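Local coordinates for glycerol-3-phosphate dehydrogenase [NAD(+)] 1 (Saccharomyces cerevisiae, PDB 4FGW), which catalyses the NADH-dependent interconversion of dihydroxyacetone phosphate and sn-glycerol 3-phosphate, supplying the glycerol that protects yeast cells under hyperosmotic stress, at residues 152-155 and 160-163; 173-178 and 202-207; 316-321 and 374-379. One frame throughout, in Å; residues are numbered along the deposited sequence.

Interaction 1: 152-155 and 160-163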
loop_
_atom_site.group_PDB
_atom_site.type_symbol
_atom_site.label_atom_id
_atom_site.label_comp_id
_atom_site.label_asym_id
_atom_site.label_seq_id
_atom_site.Cartn_x
_atom_site.Cartn_y
_atom_site.Cartn_z
ATOM N N LYS A 152 -8.088 -8.429 16.894
ATOM C CA LYS A 152 -7.596 -8.480 15.547
ATOM C C LYS A 152 -7.515 -9.866 14.987
ATOM O O LYS A 152 -7.177 -10.793 15.665
ATOM C CB LYS A 152 -6.226 -7.856 15.472
ATOM C CG LYS A 152 -6.253 -6.425 15.126
ATOM C CD LYS A 152 -4.881 -5.957 14.811
ATOM C CE LYS A 152 -4.810 -5.209 13.533
ATOM N NZ LYS A 152 -4.486 -3.823 13.792
ATOM N N GLY A 153 -7.798 -9.975 13.711
ATOM C CA GLY A 153 -7.754 -11.245 13.011
ATOM C C GLY A 153 -9.051 -12.022 13.075
ATOM O O GLY A 153 -10.115 -11.470 13.374
ATOM N N PHE A 154 -8.955 -13.314 12.759
ATOM C CA PHE A 154 -10.065 -14.258 12.736
ATOM C C PHE A 154 -9.523 -15.672 12.997
ATOM O O PHE A 154 -8.306 -15.868 13.022
ATOM C CB PHE A 154 -10.816 -14.175 11.383
ATOM C CG PHE A 154 -10.083 -14.749 10.189
ATOM C CD1 PHE A 154 -10.522 -15.914 9.579
ATOM C CD2 PHE A 154 -8.961 -14.112 9.666
ATOM C CE1 PHE A 154 -9.847 -16.441 8.476
ATOM C CE2 PHE A 154 -8.281 -14.647 8.568
ATOM C CZ PHE A 154 -8.721 -15.813 7.988
ATOM N N GLU A 155 -10.418 -16.643 13.190
ATOM C CA GLU A 155 -10.049 -18.035 13.430
ATOM C C GLU A 155 -9.961 -18.754 12.084
ATOM O O GLU A 155 -10.883 -18.663 11.269
ATOM C CB GLU A 155 -11.071 -18.708 14.362
ATOM C CG GLU A 155 -10.489 -19.809 15.225
ATOM C CD GLU A 155 -11.306 -20.197 16.446
ATOM O OE1 GLU A 155 -10.746 -20.918 17.301
ATOM O OE2 GLU A 155 -12.492 -19.800 16.554
ATOM N N GLY A 160 -12.095 -25.128 9.521
ATOM C CA GLY A 160 -12.878 -24.019 8.988
ATOM C C GLY A 160 -12.385 -22.627 9.320
ATOM O O GLY A 160 -11.329 -22.452 9.937
ATOM N N VAL A 161 -13.165 -21.623 8.886
ATOM C CA VAL A 161 -12.911 -20.204 9.127
ATOM C C VAL A 161 -14.032 -19.601 9.968
ATOM O O VAL A 161 -15.202 -19.892 9.727
ATOM C CB VAL A 161 -12.640 -19.368 7.842
ATOM C CG1 VAL A 161 -11.230 -19.592 7.324
ATOM C CG2 VAL A 161 -13.676 -19.627 6.745
ATOM N N GLN A 162 -13.679 -18.761 10.948
ATOM C CA GLN A 162 -14.670 -18.088 11.789
ATOM C C GLN A 162 -14.202 -16.731 12.288
ATOM O O GLN A 162 -13.078 -16.590 12.762
ATOM C CB GLN A 162 -15.128 -18.966 12.966
ATOM C CG GLN A 162 -16.354 -18.393 13.697
ATOM C CD GLN A 162 -16.805 -19.221 14.867
ATOM O OE1 GLN A 162 -17.801 -19.941 14.783
ATOM N NE2 GLN A 162 -16.112 -19.104 15.996
ATOM N N LEU A 163 -15.097 -15.738 12.203
ATOM C CA LEU A 163 -14.866 -14.398 12.722
ATOM C C LEU A 163 -15.082 -14.446 14.238
ATOM O O LEU A 163 -15.997 -15.129 14.710
ATOM C CB LEU A 163 -15.822 -13.376 12.066
ATOM C CG LEU A 163 -15.833 -13.291 10.526
ATOM C CD1 LEU A 163 -16.938 -12.381 10.043
ATOM C CD2 LEU A 163 -14.487 -12.839 9.964
#
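E155 and Q162 form an antiparallel hydrogen-bonded pair of the two-stranded ribbon 155-157/160-162, a short hairpin attached to the NAD-binding Rossmann-type domain. Each residue both gives and takes a backbone bond. E155 N reaches Q162 O at 2.7 Å and meets the carbonyl nearly end-on, whereas Q162 N approaches E155 O at 2.8 Å from a position tilted 24° out of the carbonyl plane. The same E155 O is also approached by V161 CA at 3.3 Å, a CA-H...O contact next to the true bond.

The tight part of the contact is built on F154. Its CG stands between the backbone N and the carbonyl carbon (chi1 72°), and the ring edge is turned to V161. CE1 meets V161 CG1 at 3.6 Å, with the methyl in the plane of the ring rather than over a face. At the root of the side chain, F154 CB lies against L163 CD2, a looser apolar touch. Helix 235-257 closes over this side, with I240 and A243 against F154 and S239 against L163, while F284 packs on V161 and L163.

The side carrying E155 and Q162 is much looser. Both chains leave with CG anti to the backbone N and run extended, side by side in the same direction; E155 is exposed to solvent. K152, a substrate-binding residue by similarity, precedes the ribbon and is separated from it by G153 and F154; the backbone angles of buried G153 would jam a side chain against the preceding carbonyl. K152 NZ itself is held by a salt bridge to D301 OD2 and a hydrogen bond to G181 O.

Interaction 2: 173-178 and 202-207; sequences GIQCGA and IPKDFR
Two torsions of Q175 set up its meeting with P203: CG is anti to the backbone N (chi1 -167°), which carries the chain across to the loop, and a bend at chi2 (75°) then folds the amide over beside the proline ring. The aliphatic and amide parts of Q175 thus run obliquely across P203 instead of touching it end-on. Q175 CG lies 3.8 Å from P203 CG, and farther out Q175 CD comes to 3.6 Å from P203 CB. The amide oxygen OE1 is equally near P203 CB, so the proline edge formed by CB and CG supplies nearly all of the surface the glutamine meets.

K204 adds a thin margin. Bent at chi2, chi3 and chi4, it crosses Q175 at about a right angle and leaves its NZ 4.2 Å from Q175 OE1, a separation that would allow at most a weak electrostatic attraction.

The contact lies in the Rossmann-type domain, at the start of an inner strand. Strand 175-180 pairs in parallel with 146-149 and antiparallel with 194-199, and the loop that follows 194-199 turns back to place P203 beside the start of 175-180. R146, on the neighbouring strand, touches both Q175 and P203 and also makes a salt bridge to D205.

The polar grip on the glutamine comes from just before the loop segment, where H201 O accepts a hydrogen bond from Q175 NE2. The amide is therefore held at its nitrogen while its chain and amide group rest on P203, so between the two segments glutamine and proline meet by van der Waals packing.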
loop_
_atom_site.group_PDB
_atom_site.type_symbol
_atom_site.label_atom_id
_atom_site.label_comp_id
_atom_site.label_asym_id
_atom_site.label_seq_id
_atom_site.Cartn_x
_atom_site.Cartn_y
_atom_site.Cartn_z
ATOM N N GLY A 173 -25.730 -13.988 21.734
ATOM C CA GLY A 173 -26.980 -13.635 21.057
ATOM C C GLY A 173 -27.101 -12.151 20.756
ATOM O O GLY A 173 -28.197 -11.648 20.487
ATOM N N ILE A 174 -25.970 -11.440 20.787
ATOM C CA ILE A 174 -25.910 -9.992 20.559
ATOM C C ILE A 174 -25.246 -9.649 19.234
ATOM O O ILE A 174 -24.323 -10.361 18.828
ATOM C CB ILE A 174 -25.256 -9.260 21.774
ATOM C CG1 ILE A 174 -23.768 -9.687 21.997
ATOM C CG2 ILE A 174 -26.116 -9.455 23.047
ATOM C CD1 ILE A 174 -23.000 -8.887 23.058
ATOM N N GLN A 175 -25.706 -8.563 18.561
ATOM C CA GLN A 175 -25.096 -8.092 17.303
ATOM C C GLN A 175 -23.678 -7.616 17.611
ATOM O O GLN A 175 -23.461 -6.985 18.649
ATOM C CB GLN A 175 -25.928 -6.971 16.650
ATOM C CG GLN A 175 -25.537 -6.662 15.194
ATOM C CD GLN A 175 -25.988 -7.679 14.158
ATOM O OE1 GLN A 175 -26.692 -8.663 14.445
ATOM N NE2 GLN A 175 -25.629 -7.428 12.902
ATOM N N CYS A 176 -22.708 -7.972 16.752
ATOM C CA CYS A 176 -21.308 -7.642 17.003
ATOM C C CYS A 176 -20.510 -7.285 15.765
ATOM O O CYS A 176 -20.394 -8.093 14.842
ATOM C CB CYS A 176 -20.629 -8.746 17.815
ATOM S SG CYS A 176 -18.931 -8.375 18.308
ATOM N N GLY A 177 -19.949 -6.081 15.783
ATOM C CA GLY A 177 -19.089 -5.574 14.725
ATOM C C GLY A 177 -17.626 -5.650 15.109
ATOM O O GLY A 177 -17.276 -6.283 16.109
ATOM N N ALA A 178 -16.753 -5.006 14.324
ATOM C CA ALA A 178 -15.314 -5.021 14.601
ATOM C C ALA A 178 -14.647 -3.657 14.460
ATOM O O ALA A 178 -15.171 -2.787 13.775
ATOM C CB ALA A 178 -14.615 -6.054 13.729
ATOM N N ILE A 202 -25.881 -3.201 10.315
ATOM C CA ILE A 202 -27.087 -2.766 11.019
ATOM C C ILE A 202 -28.044 -3.969 11.013
ATOM O O ILE A 202 -28.286 -4.535 9.943
ATOM C CB ILE A 202 -27.692 -1.473 10.396
ATOM C CG1 ILE A 202 -26.823 -0.248 10.728
ATOM C CG2 ILE A 202 -29.140 -1.239 10.853
ATOM C CD1 ILE A 202 -26.285 0.405 9.553
ATOM N N PRO A 203 -28.503 -4.440 12.198
ATOM C CA PRO A 203 -29.358 -5.638 12.225
ATOM C C PRO A 203 -30.832 -5.403 11.896
ATOM O O PRO A 203 -31.271 -4.264 11.735
ATOM C CB PRO A 203 -29.165 -6.167 13.650
ATOM C CG PRO A 203 -28.876 -4.961 14.459
ATOM C CD PRO A 203 -28.263 -3.919 13.560
ATOM N N LYS A 204 -31.591 -6.505 11.796
ATOM C CA LYS A 204 -33.033 -6.534 11.539
ATOM C C LYS A 204 -33.808 -6.039 12.770
ATOM O O LYS A 204 -34.882 -5.448 12.632
ATOM C CB LYS A 204 -33.483 -7.954 11.134
ATOM C CG LYS A 204 -32.858 -9.097 11.961
ATOM C CD LYS A 204 -32.089 -10.125 11.104
ATOM C CE LYS A 204 -30.724 -9.676 10.610
ATOM N NZ LYS A 204 -29.697 -9.658 11.689
ATOM N N ASP A 205 -33.225 -6.260 13.966
ATOM C CA ASP A 205 -33.728 -5.902 15.295
ATOM C C ASP A 205 -33.680 -4.376 15.558
ATOM O O ASP A 205 -34.238 -3.909 16.555
ATOM C CB ASP A 205 -32.903 -6.677 16.353
ATOM C CG ASP A 205 -33.320 -6.514 17.809
ATOM O OD1 ASP A 205 -34.540 -6.517 18.083
ATOM O OD2 ASP A 205 -32.424 -6.421 18.675
ATOM N N PHE A 206 -33.035 -3.615 14.653
ATOM C CA PHE A 206 -32.846 -2.165 14.719
ATOM C C PHE A 206 -34.133 -1.344 14.874
ATOM O O PHE A 206 -35.164 -1.682 14.281
ATOM C CB PHE A 206 -32.037 -1.695 13.497
ATOM C CG PHE A 206 -31.590 -0.254 13.495
ATOM C CD1 PHE A 206 -32.206 0.681 12.671
ATOM C CD2 PHE A 206 -30.533 0.164 14.295
ATOM C CE1 PHE A 206 -31.779 2.011 12.656
ATOM C CE2 PHE A 206 -30.118 1.499 14.290
ATOM C CZ PHE A 206 -30.737 2.410 13.467
ATOM N N ARG A 207 -34.064 -0.268 15.684
ATOM C CA ARG A 207 -35.177 0.663 15.903
ATOM C C ARG A 207 -34.932 2.008 15.204
ATOM O O ARG A 207 -35.684 2.343 14.286
ATOM C CB ARG A 207 -35.611 0.808 17.383
ATOM C CG ARG A 207 -34.557 0.490 18.442
ATOM C CD ARG A 207 -34.657 -0.930 18.976
ATOM N NE ARG A 207 -33.336 -1.454 19.323
ATOM C CZ ARG A 207 -32.828 -1.478 20.552
ATOM N NH1 ARG A 207 -33.541 -1.036 21.581
ATOM N NH2 ARG A 207 -31.609 -1.959 20.764
#

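Interaction 3: 316-321 and 374-379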
loop_
_atom_site.group_PDB
_atom_site.type_symbol
_atom_site.label_atom_id
_atom_site.label_comp_id
_atom_site.label_asym_id
_atom_site.label_seq_id
_atom_site.Cartn_x
_atom_site.Cartn_y
_atom_site.Cartn_z
ATOM N N ARG A 316 13.355 -11.193 8.056
ATOM C CA ARG A 316 14.555 -10.480 7.612
ATOM C C ARG A 316 15.816 -11.180 8.160
ATOM O O ARG A 316 16.781 -11.373 7.418
ATOM C CB ARG A 316 14.484 -9.017 8.083
ATOM C CG ARG A 316 15.119 -8.033 7.133
ATOM C CD ARG A 316 15.105 -6.629 7.703
ATOM N NE ARG A 316 13.826 -5.946 7.498
ATOM C CZ ARG A 316 13.129 -5.350 8.463
ATOM N NH1 ARG A 316 13.570 -5.362 9.717
ATOM N NH2 ARG A 316 11.985 -4.738 8.182
ATOM N N LEU A 317 15.784 -11.596 9.446
ATOM C CA LEU A 317 16.887 -12.303 10.094
ATOM C C LEU A 317 17.059 -13.702 9.504
ATOM O O LEU A 317 18.197 -14.114 9.283
ATOM C CB LEU A 317 16.730 -12.338 11.627
ATOM C CG LEU A 317 17.926 -12.901 12.426
ATOM C CD1 LEU A 317 19.195 -12.054 12.251
ATOM C CD2 LEU A 317 17.585 -13.040 13.885
ATOM N N MET A 318 15.935 -14.401 9.194
ATOM C CA MET A 318 15.931 -15.728 8.556
ATOM C C MET A 318 16.738 -15.681 7.247
ATOM O O MET A 318 17.482 -16.611 6.944
ATOM C CB MET A 318 14.495 -16.165 8.239
ATOM C CG MET A 318 13.761 -16.791 9.391
ATOM S SD MET A 318 11.998 -16.988 9.016
ATOM C CE MET A 318 12.036 -18.382 7.901
ATOM N N ALA A 319 16.588 -14.586 6.491
ATOM C CA ALA A 319 17.289 -14.351 5.230
ATOM C C ALA A 319 18.760 -13.949 5.467
ATOM O O ALA A 319 19.644 -14.419 4.747
ATOM C CB ALA A 319 16.561 -13.279 4.436
ATOM N N THR A 320 19.011 -13.098 6.490
ATOM C CA THR A 320 20.328 -12.590 6.896
ATOM C C THR A 320 21.244 -13.720 7.407
ATOM O O THR A 320 22.366 -13.870 6.919
ATOM C CB THR A 320 20.139 -11.436 7.917
ATOM O OG1 THR A 320 19.690 -10.272 7.224
ATOM C CG2 THR A 320 21.410 -11.099 8.702
ATOM N N SER A 321 20.758 -14.499 8.389
ATOM C CA SER A 321 21.489 -15.581 9.028
ATOM C C SER A 321 21.376 -16.921 8.299
ATOM O O SER A 321 22.387 -17.454 7.839
ATOM C CB SER A 321 21.052 -15.722 10.483
ATOM O OG SER A 321 19.666 -16.011 10.573
ATOM N N TYR A 374 12.300 -24.625 1.826
ATOM C CA TYR A 374 12.221 -24.001 0.508
ATOM C C TYR A 374 13.215 -22.848 0.331
ATOM O O TYR A 374 13.326 -22.000 1.217
ATOM C CB TYR A 374 10.772 -23.683 0.106
ATOM C CG TYR A 374 10.032 -24.889 -0.448
ATOM C CD1 TYR A 374 9.553 -24.900 -1.755
ATOM C CD2 TYR A 374 9.832 -26.031 0.329
ATOM C CE1 TYR A 374 8.887 -26.013 -2.274
ATOM C CE2 TYR A 374 9.183 -27.154 -0.186
ATOM C CZ TYR A 374 8.697 -27.134 -1.483
ATOM O OH TYR A 374 8.034 -28.227 -1.982
ATOM N N PRO A 375 14.007 -22.890 -0.773
ATOM C CA PRO A 375 15.113 -21.925 -0.978
ATOM C C PRO A 375 15.020 -20.422 -0.691
ATOM O O PRO A 375 16.086 -19.797 -0.596
ATOM C CB PRO A 375 15.569 -22.217 -2.408
ATOM C CG PRO A 375 15.293 -23.653 -2.573
ATOM C CD PRO A 375 14.005 -23.909 -1.843
ATOM N N MET A 376 13.803 -19.830 -0.587
ATOM C CA MET A 376 13.582 -18.395 -0.303
ATOM C C MET A 376 13.907 -17.492 -1.497
ATOM O O MET A 376 13.162 -16.549 -1.762
ATOM C CB MET A 376 14.332 -17.937 0.965
ATOM C CG MET A 376 13.736 -16.734 1.646
ATOM S SD MET A 376 14.797 -16.142 2.988
ATOM C CE MET A 376 14.310 -17.218 4.293
ATOM N N LYS A 377 15.005 -17.787 -2.223
ATOM C CA LYS A 377 15.430 -17.061 -3.428
ATOM C C LYS A 377 14.469 -17.375 -4.588
ATOM O O LYS A 377 14.413 -16.623 -5.561
ATOM C CB LYS A 377 16.859 -17.472 -3.840
ATOM C CG LYS A 377 17.946 -17.227 -2.790
ATOM C CD LYS A 377 19.354 -17.540 -3.326
ATOM C CE LYS A 377 19.697 -19.015 -3.349
ATOM N NZ LYS A 377 20.985 -19.273 -4.047
ATOM N N ASN A 378 13.733 -18.502 -4.483
ATOM C CA ASN A 378 12.772 -18.984 -5.478
ATOM C C ASN A 378 11.412 -18.291 -5.393
ATOM O O ASN A 378 10.540 -18.582 -6.216
ATOM C CB ASN A 378 12.598 -20.501 -5.356
ATOM C CG ASN A 378 13.821 -21.334 -5.663
ATOM O OD1 ASN A 378 13.856 -22.528 -5.359
ATOM N ND2 ASN A 378 14.834 -20.759 -6.300
ATOM N N LEU A 379 11.230 -17.379 -4.407
ATOM C CA LEU A 379 10.005 -16.605 -4.174
ATOM C C LEU A 379 9.411 -15.994 -5.463
ATOM O O LEU A 379 8.244 -16.293 -5.730
ATOM C CB LEU A 379 10.205 -15.577 -3.037
ATOM C CG LEU A 379 8.975 -15.019 -2.310
ATOM C CD1 LEU A 379 8.108 -16.112 -1.735
ATOM C CD2 LEU A 379 9.403 -14.131 -1.172
#
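Residues 316-320, late in helix 310-320, face the loop that leads into helix 379-383, with A319 and M376 the nearest backbone positions at 7.8 Å between CA atoms, and M376 opening a type I beta turn that ends at L379. M376 bridges that gap. With CG anti to the backbone N (chi1 -155°) and the chain straight through chi2, its sulfur is carried to the helix, where SD lies 3.7 Å from A319 CB. A bend at chi3 (-83°) then turns the methyl aside, and CE settles 4.1 Å from M318 CB. The thioether therefore lies against the base of two consecutive helix residues, touching M318 at its root and not at its sulfur. In the all-helical C-terminal domain, this methionine joins the later part of helix 310-320 to the link between helices 361-371 and 379-383. F254 of helix 235-257 touches both M318 and M376, and I369 adds a further apolar neighbour to M376. At S321, OG gives a 2.7 Å hydrogen bond to L317 O from above the carbonyl plane, and that oxygen also accepts from S321 N.

In the fold
The three contacts follow one another along the chain without touching. Interactions 1 and 2 both belong to the N-terminal, NAD-binding half; their centres are 19 Å apart and their nearest atoms about 7 Å. Helix 164-172 runs between them, from L163 to G173. Interaction 3 sits in the C-terminal half, beyond the chain's centre from interaction 2, with 46 Å between their centres. Interaction 1 contains K152, a probable substrate-binding residue whose side chain touches K245, the probable proton acceptor; in interaction 3 the M318 side chain is about 9 Å from that of N311, also probably substrate-binding. Helix 235-257, which carries K245, touches both, whereas interaction 2 is remote from the site.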